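Local coordinates for protein putative alkaline phosphatase (Pseudomonas fluorescens, PDB 4F1V) that binds phosphate with high affinity as a venus-flytrap periplasmic binding protein and probably delivers it to the PstSACB ABC importer, at residues 103-107 and 222-226; 262-268 and 344-349; 268-272 and 291-295. All coordinates share one frame; numbering follows the deposited sequence. Where two conformers were deposited one is given.

Contact 1: residues 103-107 and 222-226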
loop_
_atom_site.group_PDB
_atom_site.type_symbol
_atom_site.label_atom_id
_atom_site.label_comp_id
_atom_site.label_asym_id
_atom_site.label_seq_id
_atom_site.Cartn_x
_atom_site.Cartn_y
_atom_site.Cartn_z
ATOM N N GLY A 103 24.665 -12.547 -10.170
ATOM C CA GLY A 103 25.356 -12.131 -11.374
ATOM C C GLY A 103 25.624 -10.636 -11.343
ATOM O O GLY A 103 24.810 -9.825 -10.885
ATOM N N SER A 104 26.769 -10.190 -11.885
ATOM C CA SER A 104 27.074 -8.781 -11.885
ATOM C C SER A 104 26.286 -7.985 -12.877
ATOM O O SER A 104 26.105 -6.764 -12.647
ATOM C CB SER A 104 28.598 -8.508 -12.051
ATOM O OG SER A 104 29.029 -9.006 -13.284
ATOM N N ALA A 105 25.810 -8.604 -13.962
ATOM C CA ALA A 105 25.027 -7.867 -14.939
ATOM C C ALA A 105 23.760 -7.271 -14.271
ATOM O O ALA A 105 23.081 -7.937 -13.472
ATOM C CB ALA A 105 24.642 -8.762 -16.086
ATOM N N ALA A 106 23.313 -6.091 -14.690
ATOM C CA ALA A 106 22.026 -5.548 -14.238
ATOM C C ALA A 106 20.860 -6.280 -14.877
ATOM O O ALA A 106 20.822 -6.492 -16.065
ATOM C CB ALA A 106 22.029 -4.041 -14.583
ATOM N N VAL A 107 19.863 -6.544 -14.057
ATOM C CA VAL A 107 18.545 -7.002 -14.540
ATOM C C VAL A 107 17.654 -5.772 -14.677
ATOM O O VAL A 107 17.381 -5.084 -13.667
ATOM C CB VAL A 107 17.956 -8.075 -13.601
ATOM C CG1 VAL A 107 16.546 -8.439 -14.029
ATOM C CG2 VAL A 107 18.840 -9.316 -13.545
ATOM N N ASP A 222 20.654 -1.583 -6.386
ATOM C CA ASP A 222 21.513 -2.719 -6.794
ATOM C C ASP A 222 20.746 -3.637 -7.725
ATOM O O ASP A 222 19.926 -4.445 -7.264
ATOM C CB ASP A 222 21.991 -3.452 -5.562
ATOM C CG ASP A 222 22.957 -4.597 -5.884
ATOM O OD1 ASP A 222 23.121 -4.917 -7.078
ATOM O OD2 ASP A 222 23.569 -5.106 -4.939
ATOM N N ALA A 223 20.962 -3.454 -9.041
ATOM C CA ALA A 223 20.211 -4.202 -10.066
ATOM C C ALA A 223 20.647 -5.682 -10.231
ATOM O O ALA A 223 20.146 -6.350 -11.103
ATOM C CB ALA A 223 20.250 -3.482 -11.385
ATOM N N THR A 224 21.564 -6.148 -9.366
ATOM C CA THR A 224 21.865 -7.542 -9.223
ATOM C C THR A 224 20.878 -8.249 -8.263
ATOM O O THR A 224 20.951 -9.450 -8.109
ATOM C CB THR A 224 23.309 -7.828 -8.848
ATOM O OG1 THR A 224 23.493 -7.601 -7.455
ATOM C CG2 THR A 224 24.258 -7.066 -9.715
ATOM N N LYS A 225 20.072 -7.427 -7.538
ATOM C CA LYS A 225 19.117 -7.865 -6.506
ATOM C C LYS A 225 17.718 -7.291 -6.626
ATOM O O LYS A 225 16.755 -7.955 -6.143
ATOM C CB LYS A 225 19.684 -7.470 -5.096
ATOM C CG LYS A 225 21.018 -8.139 -4.818
ATOM C CD LYS A 225 21.584 -7.767 -3.474
ATOM C CE LYS A 225 22.774 -8.596 -3.058
ATOM N NZ LYS A 225 22.370 -10.048 -2.811
ATOM N N VAL A 226 17.563 -6.100 -7.188
ATOM C CA VAL A 226 16.263 -5.404 -7.299
ATOM C C VAL A 226 16.205 -4.921 -8.745
ATOM O O VAL A 226 17.056 -4.102 -9.161
ATOM C CB VAL A 226 16.114 -4.294 -6.272
ATOM C CG1 VAL A 226 14.791 -3.531 -6.487
ATOM C CG2 VAL A 226 16.192 -4.807 -4.854
#
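The Ala-223 carbonyl is the flat group that meets Val-107: its O takes the Val-107 N-H at 3.0 Å in an almost straight bond (174°), the donor tilted 33° from the carbonyl plane. The second flat group, the Asp-222 carboxylate, is met within its own segment by Thr-224 N and Thr-224 OG1, both reaching OD1 from the same face of its plane and tilted out of it. The OG1 to OD1 distance is 2.7 Å, and these two bonds fix how the carboxylate is turned. With OG1 lodged between the backbone N and the carbonyl carbon (chi1 79°), the Thr-224 methyl faces the other segment and presses on backbone oxygens. Thr-224 CG2 lies 3.0 Å from Gly-103 O, a tight fit, and 3.5 Å from Ser-104 O. Arg-133 binds the oxygens of Gly-103 and Ala-105. Beside the hydrogen bond, Ala-106 CB and Ala-223 CB touch at 3.7 Å. Cutting Thr-224 back to an alanine removes methyl and hydroxyl together, which would probably open a gap beside Gly-103 O and let the Asp-222 carboxylate turn more freely. Asp-222 O also accepts from Lys-225 N and Val-226 N, closing the backbone into a single tight turn. Asp-222 to Thr-224 form an Asx turn, packed on the loop that leads into strand 108-109, at the periphery of this periplasmic binding-protein fold.

Contact 2: residues 262-268 and 344-349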
loop_
_atom_site.group_PDB
_atom_site.type_symbol
_atom_site.label_atom_id
_atom_site.label_comp_id
_atom_site.label_asym_id
_atom_site.label_seq_id
_atom_site.Cartn_x
_atom_site.Cartn_y
_atom_site.Cartn_z
ATOM N N ARG A 262 -15.704 15.072 -0.810
ATOM C CA ARG A 262 -14.895 14.714 0.389
ATOM C C ARG A 262 -15.678 13.939 1.445
ATOM O O ARG A 262 -15.036 13.285 2.262
ATOM C CB ARG A 262 -14.196 15.930 0.930
ATOM C CG ARG A 262 -13.013 16.341 0.064
ATOM C CD ARG A 262 -12.393 17.647 0.514
ATOM N NE ARG A 262 -11.386 18.031 -0.515
ATOM C CZ ARG A 262 -10.974 19.287 -0.657
ATOM N NH1 ARG A 262 -11.281 20.230 0.181
ATOM N NH2 ARG A 262 -10.226 19.597 -1.726
ATOM N N SER A 263 -17.013 13.930 1.409
ATOM C CA SER A 263 -17.740 13.109 2.377
ATOM C C SER A 263 -17.737 11.651 1.975
ATOM O O SER A 263 -18.203 10.794 2.750
ATOM C CB SER A 263 -19.164 13.598 2.562
ATOM O OG SER A 263 -19.935 13.374 1.393
ATOM N N ASN A 264 -17.225 11.300 0.800
ATOM C CA ASN A 264 -17.109 9.942 0.325
ATOM C C ASN A 264 -15.716 9.425 0.598
ATOM O O ASN A 264 -14.733 9.911 -0.024
ATOM C CB ASN A 264 -17.382 9.900 -1.183
ATOM C CG ASN A 264 -17.355 8.504 -1.745
ATOM O OD1 ASN A 264 -16.995 7.531 -1.053
ATOM N ND2 ASN A 264 -17.671 8.410 -3.028
ATOM N N PRO A 265 -15.507 8.465 1.514
ATOM C CA PRO A 265 -14.159 7.987 1.769
ATOM C C PRO A 265 -13.423 7.473 0.526
ATOM O O PRO A 265 -12.179 7.487 0.462
ATOM C CB PRO A 265 -14.341 6.858 2.811
ATOM C CG PRO A 265 -15.648 7.151 3.455
ATOM C CD PRO A 265 -16.505 7.831 2.407
ATOM N N ASP A 266 -14.140 6.918 -0.459
ATOM C CA ASP A 266 -13.446 6.428 -1.647
ATOM C C ASP A 266 -12.723 7.570 -2.394
ATOM O O ASP A 266 -11.716 7.329 -3.050
ATOM C CB ASP A 266 -14.453 5.752 -2.587
ATOM C CG ASP A 266 -13.799 5.112 -3.800
ATOM O OD1 ASP A 266 -13.903 5.667 -4.913
ATOM O OD2 ASP A 266 -13.203 4.033 -3.611
ATOM N N ALA A 267 -13.238 8.814 -2.310
ATOM C CA ALA A 267 -12.663 9.928 -3.047
ATOM C C ALA A 267 -11.307 10.306 -2.547
ATOM O O ALA A 267 -10.575 11.056 -3.234
ATOM C CB ALA A 267 -13.602 11.087 -3.008
ATOM N N TRP A 268 -10.926 9.896 -1.336
ATOM C CA TRP A 268 -9.698 10.328 -0.713
ATOM C C TRP A 268 -8.459 9.552 -1.149
ATOM O O TRP A 268 -7.360 10.021 -0.961
ATOM C CB TRP A 268 -9.852 10.217 0.811
ATOM C CG TRP A 268 -10.606 11.430 1.362
ATOM C CD1 TRP A 268 -11.970 11.578 1.469
ATOM C CD2 TRP A 268 -10.044 12.663 1.789
ATOM N NE1 TRP A 268 -12.272 12.826 1.937
ATOM C CE2 TRP A 268 -11.139 13.543 2.143
ATOM C CE3 TRP A 268 -8.736 13.166 1.935
ATOM C CZ2 TRP A 268 -10.926 14.837 2.640
ATOM C CZ3 TRP A 268 -8.542 14.465 2.392
ATOM C CH2 TRP A 268 -9.632 15.280 2.719
ATOM N N THR A 344 -5.097 19.727 3.132
ATOM C CA THR A 344 -6.443 19.222 2.777
ATOM C C THR A 344 -6.897 18.207 3.781
ATOM O O THR A 344 -8.082 18.216 4.238
ATOM C CB THR A 344 -6.414 18.709 1.345
ATOM O OG1 THR A 344 -6.059 19.729 0.429
ATOM C CG2 THR A 344 -7.752 18.161 0.913
ATOM N N VAL A 345 -6.062 17.245 4.154
ATOM C CA VAL A 345 -6.416 16.280 5.202
ATOM C C VAL A 345 -6.785 17.014 6.500
ATOM O O VAL A 345 -7.804 16.670 7.138
ATOM C CB VAL A 345 -5.254 15.274 5.394
ATOM C CG1 VAL A 345 -5.557 14.362 6.585
ATOM C CG2 VAL A 345 -5.057 14.434 4.114
ATOM N N ARG A 346 -5.955 17.962 6.940
ATOM C CA ARG A 346 -6.280 18.626 8.183
ATOM C C ARG A 346 -7.600 19.401 8.134
ATOM O O ARG A 346 -8.376 19.427 9.082
ATOM C CB ARG A 346 -5.152 19.626 8.591
ATOM C CG ARG A 346 -3.798 18.994 8.869
ATOM C CD ARG A 346 -2.852 19.884 9.624
ATOM N NE ARG A 346 -2.714 21.156 8.989
ATOM C CZ ARG A 346 -1.832 21.431 8.010
ATOM N NH1 ARG A 346 -1.806 22.673 7.414
ATOM N NH2 ARG A 346 -0.980 20.516 7.559
ATOM N N ALA A 347 -7.842 20.053 6.982
ATOM C CA ALA A 347 -9.037 20.902 6.871
ATOM C C ALA A 347 -10.316 20.090 7.028
ATOM O O ALA A 347 -11.320 20.594 7.584
ATOM C CB ALA A 347 -9.057 21.645 5.543
ATOM N N SER A 348 -10.322 18.872 6.554
ATOM C CA SER A 348 -11.504 18.008 6.709
ATOM C C SER A 348 -11.564 17.298 8.068
ATOM O O SER A 348 -12.621 17.255 8.713
ATOM C CB SER A 348 -11.597 16.955 5.581
ATOM O OG SER A 348 -11.936 17.532 4.340
ATOM N N PHE A 349 -10.453 16.682 8.479
ATOM C CA PHE A 349 -10.477 15.716 9.562
ATOM C C PHE A 349 -10.006 16.265 10.900
ATOM O O PHE A 349 -10.261 15.616 11.932
ATOM C CB PHE A 349 -9.738 14.413 9.159
ATOM C CG PHE A 349 -10.356 13.819 7.935
ATOM C CD1 PHE A 349 -9.653 13.659 6.742
ATOM C CD2 PHE A 349 -11.712 13.403 7.917
ATOM C CE1 PHE A 349 -10.222 13.196 5.611
ATOM C CE2 PHE A 349 -12.289 12.920 6.765
ATOM C CZ PHE A 349 -11.530 12.775 5.600
HETATM O O HOH W 1 -8.029 21.306 -0.790
#
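Helix 339-349, near the C-terminal end of the chain, packs here on the loop between helix 248-252 and strand 272-273, and the Trp-268 indole is the piece the loop turns toward the helix. The edge of the Phe-349 ring points at the face of the Trp-268 six-membered ring, an edge-to-face pair with centroids 4.7 Å apart and planes at 55°. Phe-349 CE1 comes to 3.5 Å from Trp-268 CZ2, offset toward the rim of the indole. Around the indole edge, near its plane, lie two oxygens of the helix: Ser-348 OG, 3.3 Å from Trp-268 CZ2, and the backbone O of Thr-344 facing CH2. The same edge carries the bond that fixes the ring's rotation, Trp-268 NE1 to Arg-262 O at 2.8 Å, lying in the indole plane and on a lone pair of the carbonyl. Val-345 CG2 adds an apolar touch at CZ3. Arg-262, extended from CG to NE, crosses Thr-344 at about a right angle. With chi1 at -60°, OG1 is anti to the carbonyl carbon and the Thr-344 methyl anti to the backbone N, which puts CG2 over the centre of one guanidinium face, 3.8 Å from Arg-262 CZ. A water bridges Thr-344 OG1 and Arg-262 NH2, weakly at the arginine; the firmer partners are Ala-340 O for the hydroxyl and Pro-257 O for NH2. Val-88 touches both Trp-268 and Phe-349, so the contact is helix-on-loop packing round an edge-to-face aromatic pair beside strand 85-94, one of the two outer strands of the five-stranded sheet.

Contact 3: residues 268-272 and 291-295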
loop_
_atom_site.group_PDB
_atom_site.type_symbol
_atom_site.label_atom_id
_atom_site.label_comp_id
_atom_site.label_asym_id
_atom_site.label_seq_id
_atom_site.Cartn_x
_atom_site.Cartn_y
_atom_site.Cartn_z
ATOM N N TRP A 268 -10.926 9.896 -1.336
ATOM C CA TRP A 268 -9.698 10.328 -0.713
ATOM C C TRP A 268 -8.459 9.552 -1.149
ATOM O O TRP A 268 -7.360 10.021 -0.961
ATOM C CB TRP A 268 -9.852 10.217 0.811
ATOM C CG TRP A 268 -10.606 11.430 1.362
ATOM C CD1 TRP A 268 -11.970 11.578 1.469
ATOM C CD2 TRP A 268 -10.044 12.663 1.789
ATOM N NE1 TRP A 268 -12.272 12.826 1.937
ATOM C CE2 TRP A 268 -11.139 13.543 2.143
ATOM C CE3 TRP A 268 -8.736 13.166 1.935
ATOM C CZ2 TRP A 268 -10.926 14.837 2.640
ATOM C CZ3 TRP A 268 -8.542 14.465 2.392
ATOM C CH2 TRP A 268 -9.632 15.280 2.719
ATOM N N VAL A 269 -8.653 8.311 -1.640
ATOM C CA VAL A 269 -7.480 7.463 -1.997
ATOM C C VAL A 269 -7.272 7.518 -3.499
ATOM O O VAL A 269 -8.057 6.938 -4.270
ATOM C CB VAL A 269 -7.656 5.995 -1.553
ATOM C CG1 VAL A 269 -6.467 5.171 -2.045
ATOM C CG2 VAL A 269 -7.801 5.941 -0.041
ATOM N N PRO A 270 -6.208 8.172 -3.975
ATOM C CA PRO A 270 -5.960 8.165 -5.421
ATOM C C PRO A 270 -5.474 6.790 -5.834
ATOM O O PRO A 270 -4.706 6.153 -5.116
ATOM C CB PRO A 270 -4.797 9.179 -5.605
ATOM C CG PRO A 270 -4.784 9.968 -4.295
ATOM C CD PRO A 270 -5.212 8.963 -3.244
ATOM N N VAL A 271 -5.900 6.357 -7.016
ATOM C CA VAL A 271 -5.364 5.177 -7.605
ATOM C C VAL A 271 -4.838 5.486 -8.996
ATOM O O VAL A 271 -5.338 6.356 -9.707
ATOM C CB VAL A 271 -6.326 3.993 -7.626
ATOM C CG1 VAL A 271 -6.769 3.634 -6.219
ATOM C CG2 VAL A 271 -7.511 4.213 -8.530
ATOM N N PHE A 272 -3.780 4.760 -9.366
ATOM C CA PHE A 272 -3.260 4.758 -10.717
ATOM C C PHE A 272 -3.974 3.707 -11.529
ATOM O O PHE A 272 -4.581 2.743 -10.957
ATOM C CB PHE A 272 -1.711 4.561 -10.695
ATOM C CG PHE A 272 -0.986 5.725 -10.125
ATOM C CD1 PHE A 272 -0.818 5.860 -8.733
ATOM C CD2 PHE A 272 -0.492 6.734 -10.958
ATOM C CE1 PHE A 272 -0.160 6.977 -8.233
ATOM C CE2 PHE A 272 0.166 7.824 -10.437
ATOM C CZ PHE A 272 0.327 7.972 -9.065
ATOM N N LEU A 291 3.815 2.425 -8.827
ATOM C CA LEU A 291 3.660 3.230 -7.615
ATOM C C LEU A 291 2.170 3.247 -7.197
ATOM O O LEU A 291 1.268 2.874 -7.961
ATOM C CB LEU A 291 4.226 4.641 -7.765
ATOM C CG LEU A 291 3.337 5.668 -8.486
ATOM C CD1 LEU A 291 4.084 6.994 -8.594
ATOM C CD2 LEU A 291 2.880 5.236 -9.876
ATOM N N GLY A 292 1.936 3.784 -5.989
ATOM C CA GLY A 292 0.579 4.062 -5.495
ATOM C C GLY A 292 0.636 4.565 -4.081
ATOM O O GLY A 292 1.693 5.058 -3.648
ATOM N N PHE A 293 -0.494 4.507 -3.365
ATOM C CA PHE A 293 -0.597 4.988 -1.988
ATOM C C PHE A 293 -0.911 3.848 -1.045
ATOM O O PHE A 293 -1.609 2.884 -1.382
ATOM C CB PHE A 293 -1.682 6.100 -1.830
ATOM C CG PHE A 293 -1.298 7.363 -2.558
ATOM C CD1 PHE A 293 -1.615 7.547 -3.899
ATOM C CD2 PHE A 293 -0.553 8.322 -1.900
ATOM C CE1 PHE A 293 -1.207 8.698 -4.563
ATOM C CE2 PHE A 293 -0.153 9.471 -2.568
ATOM C CZ PHE A 293 -0.498 9.680 -3.889
ATOM N N THR A 294 -0.402 3.997 0.190
ATOM C CA THR A 294 -0.900 3.187 1.324
ATOM C C THR A 294 -1.622 4.131 2.279
ATOM O O THR A 294 -1.256 5.308 2.369
ATOM C CB THR A 294 0.237 2.402 1.977
ATOM O OG1 THR A 294 -0.308 1.578 3.002
ATOM C CG2 THR A 294 1.336 3.258 2.567
ATOM N N ASN A 295 -2.651 3.620 2.959
ATOM C CA ASN A 295 -3.715 4.436 3.556
ATOM C C ASN A 295 -3.952 4.108 5.028
ATOM O O ASN A 295 -3.554 3.067 5.548
ATOM C CB ASN A 295 -5.032 4.234 2.767
ATOM C CG ASN A 295 -4.747 4.259 1.274
ATOM O OD1 ASN A 295 -4.132 5.220 0.767
ATOM N ND2 ASN A 295 -5.190 3.259 0.591
HETATM O O HOH W 2 -3.114 3.891 -4.664
#
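Phe-272 and Leu-291 cross at about a right angle, the leucine set over the phenyl face: Leu-291 CD2 stands 3.6 Å from the ring centroid and only 3° off its normal, a nearly axial CH-pi contact. Leu-291 CG lies between its backbone N and carbonyl carbon (chi1 81°), which swings the end of the side chain toward the ring although its CB does not point there. CG itself then touches Phe-272 CE1 at 3.7 Å. Gly-292 passes close by, its CA 4.0 Å from Phe-272 CD1. Two residues along on each segment, Pro-270 also meets its partner at roughly a right angle, Pro-270 CD lying over one face of the Phe-293 ring, while Pro-270 CB is 3.8 Å from Phe-293 CE1. Segment 268-272 runs alongside strand 291-299 in the opposite direction, with no direct hydrogen bond between them; 291-299 is the strand next to the edge of the mixed five-stranded sheet, antiparallel to its neighbours 59-62 and 85-94. A water fills in for the missing backbone pairing, donating to Pro-270 O at 2.8 Å and accepting from Phe-293 N at 3.0 Å. Ile-251 of helix 248-252 touches both Leu-291 and Phe-293. At the far end Val-269 and Asn-295 approach from opposite directions, both valine methyls against the amide, with Val-269 CG2 3.7 Å from Asn-295 CG. Thr-294, whose side chain points away from 268-272, hydrogen-bonds through OG1 to OD1 of Asp-63, a residue of the phosphate pocket.

In the fold
Contacts 2 and 3 share Trp-268, whose side chain serves contact 2 while the chain beyond it runs on into contact 3; their centres are 13 Å apart, and contact 3 falls within the stretch of sequence that contact 2 brackets. Contact 3 lies nearest the middle, its centre about 7 Å from that of the chain, and the Asn-295 side chain is about 10 Å from the bound hydrogenphosphate. Contact 1 closes earlier in the sequence and sits apart: its centre is 42 Å from that of contact 2, on the opposite side of the chain's centre, and even its nearest atoms are about 13 Å from contact 3.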